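Local coordinates for protein glycoside Hydrolase Family 43_12 (Metagenome, PDB 7JVH) that probably hydrolyses glycosidic bonds in arabinose- or xylose-containing plant cell-wall glycans, as a member of glycoside hydrolase family 43, subfamily 12, at residues P235-P241 against M253-T259; D261-I267 against N283-R289. All coordinates share one frame; numbering follows the deposited sequence.

Interaction 1 of 2, residues P235-P241 against M253-T259; sequences PVWIEGP and MCAEGGT. With GOL (glycerol), chain I.
I238 lays CG1 against C254, 3.7 Å from that residue's CB. P235 CB lies 3.7 Å from E256 CD; E256 OE1 accepts from the backbone N of T229. The backbones meet at the hydrogen-bonded antiparallel pair E239 and A255: E239 N donates to A255 O (2.8 Å), and A255 N returns a bond that arrives above the carbonyl plane of E239. V236 O takes one more bond from G257 N at 2.7 Å. E239 holds CG between its backbone N and carbonyl carbon (chi1 69°), beside A255 CB, and the extended chain beyond brings OE1 to glycerol O3 at 2.6 Å. T259 N donates to glycerol O1 (3.1 Å), and glycerol O2 sits over a face of W237. Replacing E239 by alanine is likely to leave glycerol O3 without its acceptor and A255 CB without the E239 CG it packs on. The glycerol, probably from the crystallisation liquor, may mark a sugar-binding pocket, where E239 OE1 also lies close to D173 OD2. Strand 239-246 edges its four-stranded sheet beside 249-255, while I238, P241 and C254 pack on I204 of strand 203-210 in another sheet.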
ATOM      1  N   PRO A 235      13.073 -11.276  20.597  1.00 68.09           N
ATOM      2  CA  PRO A 235      12.124 -10.467  19.834  1.00 63.81           C
ATOM      3  C   PRO A 235      12.463 -10.380  18.348  1.00 70.67           C
ATOM      4  O   PRO A 235      13.582 -10.041  18.000  1.00 75.42           O
ATOM      5  CB  PRO A 235      12.221  -9.091  20.501  1.00 56.96           C
ATOM      6  CG  PRO A 235      13.439  -9.127  21.363  1.00 68.49           C
ATOM      7  CD  PRO A 235      13.639 -10.550  21.745  1.00 71.94           C
ATOM      8  N   VAL A 236      11.477 -10.669  17.496  1.00 65.20           N
ATOM      9  CA  VAL A 236      11.641 -10.682  16.060  1.00 64.10           C
ATOM     10  C   VAL A 236      11.515  -9.277  15.459  1.00 61.89           C
ATOM     11  O   VAL A 236      10.567  -8.557  15.750  1.00 67.13           O
ATOM     12  CB  VAL A 236      10.617 -11.649  15.413  1.00 65.71           C
ATOM     13  CG1 VAL A 236      10.607 -11.549  13.890  1.00 55.40           C
ATOM     14  CG2 VAL A 236      10.877 -13.074  15.869  1.00 67.64           C
ATOM     15  N   TRP A 237      12.503  -8.898  14.641  1.00 62.51           N
ATOM     16  CA  TRP A 237      12.462  -7.720  13.771  1.00 58.09           C
ATOM     17  C   TRP A 237      11.865  -6.435  14.354  1.00 61.51           C
ATOM     18  O   TRP A 237      10.974  -5.836  13.754  1.00 72.64           O
ATOM     19  CB  TRP A 237      11.742  -8.075  12.465  1.00 61.31           C
ATOM     20  CG  TRP A 237      12.684  -8.549  11.406  1.00 67.39           C
ATOM     21  CD1 TRP A 237      13.064  -9.832  11.151  1.00 55.57           C
ATOM     22  CD2 TRP A 237      13.377  -7.722  10.467  1.00 66.22           C
ATOM     23  NE1 TRP A 237      13.952  -9.854  10.107  1.00 71.00           N
ATOM     24  CE2 TRP A 237      14.156  -8.573   9.661  1.00 67.72           C
ATOM     25  CE3 TRP A 237      13.411  -6.342  10.232  1.00 58.38           C
ATOM     26  CZ2 TRP A 237      14.973  -8.091   8.636  1.00 60.32           C
ATOM     27  CZ3 TRP A 237      14.208  -5.858   9.203  1.00 71.41           C
ATOM     28  CH2 TRP A 237      14.986  -6.735   8.421  1.00 69.61           C
ATOM     29  N   ILE A 238      12.383  -5.991  15.503  1.00 55.32           N
ATOM     30  CA  ILE A 238      12.053  -4.682  16.016  1.00 52.86           C
ATOM     31  C   ILE A 238      12.350  -3.650  14.938  1.00 52.98           C
ATOM     32  O   ILE A 238      13.434  -3.630  14.375  1.00 54.48           O
ATOM     33  CB  ILE A 238      12.771  -4.334  17.343  1.00 53.53           C
ATOM     34  CG1 ILE A 238      12.237  -3.008  17.898  1.00 45.41           C
ATOM     35  CG2 ILE A 238      14.277  -4.285  17.175  1.00 47.30           C
ATOM     36  CD1 ILE A 238      12.104  -2.973  19.402  1.00 63.35           C
ATOM     37  N   GLU A 239      11.357  -2.805  14.648  1.00 56.99           N
ATOM     38  CA  GLU A 239      11.417  -1.879  13.532  1.00 59.12           C
ATOM     39  C   GLU A 239      10.376  -0.762  13.696  1.00 61.53           C
ATOM     40  O   GLU A 239       9.900  -0.516  14.797  1.00 63.62           O
ATOM     41  CB  GLU A 239      11.254  -2.658  12.210  1.00 59.96           C
ATOM     42  CG  GLU A 239       9.878  -3.243  11.966  1.00 55.72           C
ATOM     43  CD  GLU A 239       9.859  -4.274  10.829  1.00 66.40           C
ATOM     44  OE1 GLU A 239      10.733  -4.245   9.963  1.00 66.92           O
ATOM     45  OE2 GLU A 239       8.965  -5.137  10.774  1.00 70.30           O
ATOM     46  N   GLY A 240      10.075  -0.064  12.593  1.00 55.47           N
ATOM     47  CA  GLY A 240       9.219   1.101  12.578  1.00 54.48           C
ATOM     48  C   GLY A 240       9.441   2.085  13.730  1.00 45.04           C
ATOM     49  O   GLY A 240       8.480   2.581  14.302  1.00 54.15           O
ATOM     50  N   PRO A 241      10.694   2.430  14.095  1.00 55.56           N
ATOM     51  CA  PRO A 241      10.927   3.309  15.253  1.00 54.71           C
ATOM     52  C   PRO A 241      10.438   4.740  15.013  1.00 48.64           C
ATOM     53  O   PRO A 241      10.703   5.302  13.947  1.00 51.18           O
ATOM     54  CB  PRO A 241      12.459   3.301  15.398  1.00 56.81           C
ATOM     55  CG  PRO A 241      12.967   2.959  14.019  1.00 55.81           C
ATOM     56  CD  PRO A 241      11.944   2.044  13.399  1.00 45.69           C
HETATM   57  N   MSE A 253       8.659   4.501  20.002  1.00 52.67           N
HETATM   58  CA  MSE A 253       7.642   3.502  19.700  1.00 55.52           C
HETATM   59  C   MSE A 253       8.094   2.684  18.493  1.00 57.70           C
HETATM   60  O   MSE A 253       8.483   3.248  17.472  1.00 51.98           O
HETATM   61  CB  MSE A 253       6.287   4.167  19.434  1.00 42.68           C
HETATM   62  CG  MSE A 253       5.125   3.195  19.457  1.00 49.99           C
HETATM   63 SE   MSE A 253       3.394   4.058  19.152  1.00 64.38          SE
HETATM   64  CE  MSE A 253       2.955   4.752  20.884  1.00 92.58           C
ATOM     65  N   CYS A 254       8.032   1.355  18.625  1.00 50.63           N
ATOM     66  CA  CYS A 254       8.493   0.454  17.581  1.00 49.93           C
ATOM     67  C   CYS A 254       7.505  -0.664  17.351  1.00 48.26           C
ATOM     68  O   CYS A 254       6.776  -1.044  18.261  1.00 55.42           O
ATOM     69  CB  CYS A 254       9.835  -0.174  17.985  1.00 59.03           C
ATOM     70  SG  CYS A 254      11.140   1.002  18.383  1.00 63.75           S
ATOM     71  N   ALA A 255       7.493  -1.186  16.124  1.00 40.07           N
ATOM     72  CA  ALA A 255       6.870  -2.464  15.815  1.00 39.40           C
ATOM     73  C   ALA A 255       7.822  -3.571  16.262  1.00 41.95           C
ATOM     74  O   ALA A 255       9.044  -3.397  16.182  1.00 44.43           O
ATOM     75  CB  ALA A 255       6.570  -2.571  14.321  1.00 38.67           C
ATOM     76  N   GLU A 256       7.257  -4.694  16.731  1.00 43.08           N
ATOM     77  CA  GLU A 256       8.025  -5.862  17.188  1.00 44.30           C
ATOM     78  C   GLU A 256       7.250  -7.147  16.892  1.00 48.41           C
ATOM     79  O   GLU A 256       6.030  -7.181  17.019  1.00 56.44           O
ATOM     80  CB  GLU A 256       8.328  -5.764  18.690  1.00 47.33           C
ATOM     81  CG  GLU A 256       9.059  -6.967  19.278  1.00 47.89           C
ATOM     82  CD  GLU A 256       9.258  -6.888  20.781  1.00 56.21           C
ATOM     83  OE1 GLU A 256       9.958  -5.969  21.262  1.00 76.87           O
ATOM     84  OE2 GLU A 256       8.738  -7.765  21.491  1.00 62.07           O
ATOM     85  N   GLY A 257       7.980  -8.191  16.488  1.00 53.20           N
ATOM     86  CA  GLY A 257       7.425  -9.487  16.154  1.00 48.38           C
ATOM     87  C   GLY A 257       7.265  -9.846  14.682  1.00 53.00           C
ATOM     88  O   GLY A 257       6.873 -10.970  14.370  1.00 51.11           O
ATOM     89  N   GLY A 258       7.548  -8.912  13.774  1.00 47.29           N
ATOM     90  CA  GLY A 258       7.415  -9.169  12.346  1.00 45.83           C
ATOM     91  C   GLY A 258       6.072  -8.727  11.820  1.00 55.83           C
ATOM     92  O   GLY A 258       5.134  -8.580  12.612  1.00 63.27           O
ATOM     93  N   THR A 259       5.980  -8.434  10.516  1.00 61.28           N
ATOM     94  CA  THR A 259       4.748  -7.893   9.953  1.00 63.84           C
ATOM     95  C   THR A 259       3.719  -8.990   9.632  1.00 64.66           C
ATOM     96  O   THR A 259       2.705  -8.699   8.948  1.00 78.29           O
ATOM     97  CB  THR A 259       4.969  -7.006   8.686  1.00 68.77           C
ATOM     98  OG1 THR A 259       6.108  -6.175   8.849  1.00 77.42           O
ATOM     99  CG2 THR A 259       3.722  -6.127   8.498  1.00 54.62           C
TER
HETATM  100  C1  GOL I 603       9.720  -9.232   8.257  1.00 74.08           C
HETATM  101  O1  GOL I 603       8.688  -9.159   9.235  1.00 74.18           O
HETATM  102  C2  GOL I 603       9.843  -7.935   7.487  1.00 70.96           C
HETATM  103  O2  GOL I 603      11.138  -7.848   6.895  1.00 74.91           O
HETATM  104  C3  GOL I 603       9.589  -6.714   8.342  1.00 59.72           C
HETATM  105  O3  GOL I 603      10.115  -5.530   7.748  1.00 64.11           O

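Interaction 2 of 2, residues D261-I267 against N283-R289; sequences DWHSEVI and NPILTQR
T287 OG1 is gripped twice: it donates to H263 O at 2.8 Å, in the plane of that carbonyl, and accepts from R289 N at 3.0 Å. The second bond closes an ST turn; with OG1 anti to the backbone N of T287 (chi1 -174°), one hydroxyl serves both the turn and the facing segment. From the turn R289 runs back across W262, its chain extended from CG to NE. CD lies over the centre of the indole face, and the guanidinium follows nearly flat, its plane 13° from the ring and the two centres 4.0 Å apart, a cation-pi stack with a CH-pi contact behind it. NH1 donates to W262 O at 2.9 Å with the acceptor in the guanidinium plane, which fixes the rotation of the group. S264 CB covers the other guanidinium face, while S264 OG bonds to E256 O.

Farther along, I285 and L286 both face E265 in a classic beta bulge. I285 N donates almost straight to E265 O (2.9 Å), E265 N donates to L286 O, and P284, which follows a cis peptide bond, sets CB beside E265 O. N283 then uses its amide as a strand would use its backbone: OD1 accepts from I267 N at 3.1 Å, and ND2 donates to a lone pair of I267 O at 3.0 Å. I285 CD1 touches I267 CB beside this pair of hydrogen bonds. The positive charge of R289 is probably stabilised in part by the indole face and the carbonyl of W262, while side-chain amide and hydroxyl groups replace regular strand pairing along a segment with just one bridge.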
ATOM      1  N   ASP A 261       2.109 -12.863  11.725  1.00 65.70           N
ATOM      2  CA  ASP A 261       1.353 -13.377  12.871  1.00 63.55           C
ATOM      3  C   ASP A 261       1.670 -12.818  14.248  1.00 60.61           C
ATOM      4  O   ASP A 261       0.798 -12.794  15.116  1.00 64.49           O
ATOM      5  CB  ASP A 261       1.490 -14.905  12.928  1.00 61.25           C
ATOM      6  CG  ASP A 261       0.603 -15.591  11.930  1.00 71.92           C
ATOM      7  OD1 ASP A 261       0.087 -14.900  11.022  1.00 71.99           O
ATOM      8  OD2 ASP A 261       0.402 -16.813  12.069  1.00 66.36           O
ATOM      9  N   TRP A 262       2.917 -12.400  14.460  1.00 61.54           N
ATOM     10  CA  TRP A 262       3.359 -11.964  15.783  1.00 57.73           C
ATOM     11  C   TRP A 262       3.522 -10.441  15.872  1.00 49.14           C
ATOM     12  O   TRP A 262       4.149  -9.937  16.807  1.00 45.51           O
ATOM     13  CB  TRP A 262       4.644 -12.707  16.187  1.00 50.34           C
ATOM     14  CG  TRP A 262       4.680 -13.033  17.627  1.00 45.91           C
ATOM     15  CD1 TRP A 262       5.564 -12.565  18.557  1.00 53.15           C
ATOM     16  CD2 TRP A 262       3.760 -13.871  18.331  1.00 58.01           C
ATOM     17  NE1 TRP A 262       5.257 -13.065  19.800  1.00 61.31           N
ATOM     18  CE2 TRP A 262       4.155 -13.869  19.698  1.00 61.97           C
ATOM     19  CE3 TRP A 262       2.642 -14.629  17.947  1.00 52.77           C
ATOM     20  CZ2 TRP A 262       3.473 -14.596  20.679  1.00 58.21           C
ATOM     21  CZ3 TRP A 262       1.962 -15.357  18.923  1.00 60.93           C
ATOM     22  CH2 TRP A 262       2.373 -15.323  20.280  1.00 66.33           C
ATOM     23  N   HIS A 263       2.897  -9.714  14.931  1.00 37.37           N
ATOM     24  CA  HIS A 263       3.020  -8.260  14.861  1.00 48.69           C
ATOM     25  C   HIS A 263       2.475  -7.630  16.147  1.00 57.68           C
ATOM     26  O   HIS A 263       1.564  -8.168  16.795  1.00 59.05           O
ATOM     27  CB  HIS A 263       2.283  -7.706  13.631  1.00 52.21           C
ATOM     28  CG  HIS A 263       2.913  -6.486  13.018  1.00 54.64           C
ATOM     29  ND1 HIS A 263       2.243  -5.671  12.123  1.00 57.31           N
ATOM     30  CD2 HIS A 263       4.148  -5.947  13.156  1.00 55.43           C
ATOM     31  CE1 HIS A 263       3.032  -4.686  11.735  1.00 39.58           C
ATOM     32  NE2 HIS A 263       4.197  -4.833  12.344  1.00 52.96           N
ATOM     33  N   SER A 264       3.070  -6.497  16.528  1.00 48.27           N
ATOM     34  CA  SER A 264       2.675  -5.755  17.724  1.00 48.98           C
ATOM     35  C   SER A 264       3.365  -4.414  17.698  1.00 54.60           C
ATOM     36  O   SER A 264       4.194  -4.163  16.843  1.00 69.86           O
ATOM     37  CB  SER A 264       3.097  -6.495  18.988  1.00 39.00           C
ATOM     38  OG  SER A 264       4.466  -6.296  19.170  1.00 63.94           O
ATOM     39  N   GLU A 265       3.019  -3.550  18.648  1.00 54.33           N
ATOM     40  CA  GLU A 265       3.702  -2.286  18.851  1.00 39.52           C
ATOM     41  C   GLU A 265       4.046  -2.176  20.323  1.00 46.42           C
ATOM     42  O   GLU A 265       3.234  -2.512  21.180  1.00 48.51           O
ATOM     43  CB  GLU A 265       2.841  -1.112  18.428  1.00 45.36           C
ATOM     44  CG  GLU A 265       3.640   0.167  18.239  1.00 42.79           C
ATOM     45  CD  GLU A 265       4.318   0.269  16.892  1.00 59.34           C
ATOM     46  OE1 GLU A 265       4.148  -0.643  16.033  1.00 59.24           O
ATOM     47  OE2 GLU A 265       5.004   1.282  16.683  1.00 59.00           O
ATOM     48  N   VAL A 266       5.269  -1.702  20.590  1.00 40.99           N
ATOM     49  CA  VAL A 266       5.829  -1.604  21.914  1.00 45.32           C
ATOM     50  C   VAL A 266       6.295  -0.166  22.115  1.00 52.53           C
ATOM     51  O   VAL A 266       6.403   0.586  21.146  1.00 59.90           O
ATOM     52  CB  VAL A 266       6.972  -2.608  22.116  1.00 45.93           C
ATOM     53  CG1 VAL A 266       6.480  -4.018  21.877  1.00 44.82           C
ATOM     54  CG2 VAL A 266       8.151  -2.301  21.203  1.00 47.73           C
ATOM     55  N   ILE A 267       6.558   0.207  23.374  1.00 43.41           N
ATOM     56  CA  ILE A 267       6.848   1.591  23.731  1.00 50.78           C
ATOM     57  C   ILE A 267       7.937   1.663  24.814  1.00 59.54           C
ATOM     58  O   ILE A 267       7.898   0.912  25.803  1.00 61.21           O
ATOM     59  CB  ILE A 267       5.580   2.327  24.224  1.00 44.10           C
ATOM     60  CG1 ILE A 267       5.840   3.832  24.387  1.00 52.79           C
ATOM     61  CG2 ILE A 267       5.077   1.736  25.540  1.00 44.45           C
ATOM     62  CD1 ILE A 267       5.908   4.601  23.085  1.00 54.03           C
ATOM     63  N   ASN A 283       3.702  -4.070  28.016  1.00 50.67           N
ATOM     64  CA  ASN A 283       4.018  -4.172  26.599  1.00 43.57           C
ATOM     65  C   ASN A 283       3.633  -5.565  26.121  1.00 43.09           C
ATOM     66  O   ASN A 283       3.723  -6.522  26.888  1.00 60.05           O
ATOM     67  CB  ASN A 283       5.512  -3.880  26.358  1.00 54.87           C
ATOM     68  CG  ASN A 283       5.765  -2.456  25.894  1.00 54.23           C
ATOM     69  OD1 ASN A 283       5.136  -1.989  24.944  1.00 55.21           O
ATOM     70  ND2 ASN A 283       6.675  -1.757  26.568  1.00 44.92           N
ATOM     71  N   PRO A 284       3.144  -5.734  24.875  1.00 42.17           N
ATOM     72  CA  PRO A 284       2.928  -4.619  23.948  1.00 49.93           C
ATOM     73  C   PRO A 284       1.674  -3.754  24.260  1.00 56.27           C
ATOM     74  O   PRO A 284       0.902  -4.094  25.159  1.00 52.76           O
ATOM     75  CB  PRO A 284       2.721  -5.334  22.617  1.00 40.75           C
ATOM     76  CG  PRO A 284       2.118  -6.647  23.001  1.00 40.79           C
ATOM     77  CD  PRO A 284       2.743  -7.030  24.318  1.00 41.74           C
ATOM     78  N   ILE A 285       1.520  -2.643  23.524  1.00 41.15           N
ATOM     79  CA  ILE A 285       0.384  -1.740  23.643  1.00 41.10           C
ATOM     80  C   ILE A 285      -0.613  -1.838  22.471  1.00 56.67           C
ATOM     81  O   ILE A 285      -1.660  -1.172  22.485  1.00 58.72           O
ATOM     82  CB  ILE A 285       0.807  -0.273  23.791  1.00 43.88           C
ATOM     83  CG1 ILE A 285       1.764   0.152  22.668  1.00 54.19           C
ATOM     84  CG2 ILE A 285       1.426  -0.042  25.171  1.00 42.57           C
ATOM     85  CD1 ILE A 285       1.999   1.641  22.570  1.00 53.37           C
ATOM     86  N   LEU A 286      -0.283  -2.692  21.494  1.00 54.75           N
ATOM     87  CA  LEU A 286      -1.131  -2.900  20.292  1.00 48.14           C
ATOM     88  C   LEU A 286      -0.838  -4.238  19.613  1.00 49.35           C
ATOM     89  O   LEU A 286       0.193  -4.346  19.004  1.00 60.83           O
ATOM     90  CB  LEU A 286      -0.854  -1.780  19.297  1.00 42.85           C
ATOM     91  CG  LEU A 286      -1.610  -1.922  17.986  1.00 43.09           C
ATOM     92  CD1 LEU A 286      -3.063  -1.577  18.186  1.00 48.51           C
ATOM     93  CD2 LEU A 286      -1.022  -1.030  16.923  1.00 37.71           C
ATOM     94  N   THR A 287      -1.747  -5.204  19.690  1.00 59.05           N
ATOM     95  CA  THR A 287      -1.566  -6.472  18.979  1.00 61.49           C
ATOM     96  C   THR A 287      -2.885  -7.228  18.853  1.00 57.77           C
ATOM     97  O   THR A 287      -3.814  -6.973  19.592  1.00 50.46           O
ATOM     98  CB  THR A 287      -0.554  -7.396  19.690  1.00 49.61           C
ATOM     99  OG1 THR A 287      -0.304  -8.548  18.880  1.00 44.16           O
ATOM    100  CG2 THR A 287      -1.064  -7.840  21.063  1.00 39.11           C
ATOM    101  N   GLN A 288      -2.929  -8.157  17.899  1.00 45.17           N
ATOM    102  CA  GLN A 288      -3.997  -9.137  17.771  1.00 44.99           C
ATOM    103  C   GLN A 288      -3.483 -10.573  17.839  1.00 45.91           C
ATOM    104  O   GLN A 288      -4.263 -11.509  17.663  1.00 42.56           O
ATOM    105  CB  GLN A 288      -4.720  -8.931  16.448  1.00 36.70           C
ATOM    106  CG  GLN A 288      -5.465  -7.610  16.327  1.00 52.37           C
ATOM    107  CD  GLN A 288      -6.634  -7.502  17.295  1.00 50.88           C
ATOM    108  OE1 GLN A 288      -7.740  -8.016  17.048  1.00 49.39           O
ATOM    109  NE2 GLN A 288      -6.381  -6.860  18.425  1.00 49.54           N
ATOM    110  N   ARG A 289      -2.182 -10.740  18.134  1.00 58.09           N
ATOM    111  CA  ARG A 289      -1.486 -12.002  17.907  1.00 43.88           C
ATOM    112  C   ARG A 289      -1.939 -13.181  18.761  1.00 53.68           C
ATOM    113  O   ARG A 289      -1.815 -14.332  18.346  1.00 43.38           O
ATOM    114  CB  ARG A 289       0.024 -11.795  18.029  1.00 58.12           C
ATOM    115  CG  ARG A 289       0.544 -11.558  19.442  1.00 60.84           C
ATOM    116  CD  ARG A 289       1.960 -11.015  19.287  1.00 64.65           C
ATOM    117  NE  ARG A 289       2.540 -10.653  20.559  1.00 64.76           N
ATOM    118  CZ  ARG A 289       3.676  -9.977  20.714  1.00 62.02           C
ATOM    119  NH1 ARG A 289       4.388  -9.607  19.650  1.00 64.74           N
ATOM    120  NH2 ARG A 289       4.110  -9.680  21.949  1.00 46.83           N
TER

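Overall arrangement
The two contacts follow in series along the chain, interaction 1 closing before interaction 2 opens, and their centres lie about 9 Å apart. Both build on one four-stranded antiparallel sheet, one blade of the five-bladed propeller characteristic of family 43: interaction 1 joins strands 239-246 and 249-255, and interaction 2 ties strand 265-270 and the loop before it to the loop leading toward strand 300-308. Strands 249-255 and 265-270 are neighbours, probably bonded from V266 N to C254 O (2.9 Å). One blade thus carries the glycerol-lined side at interaction 1 and, at interaction 2, the loop that leads on to the next sheet.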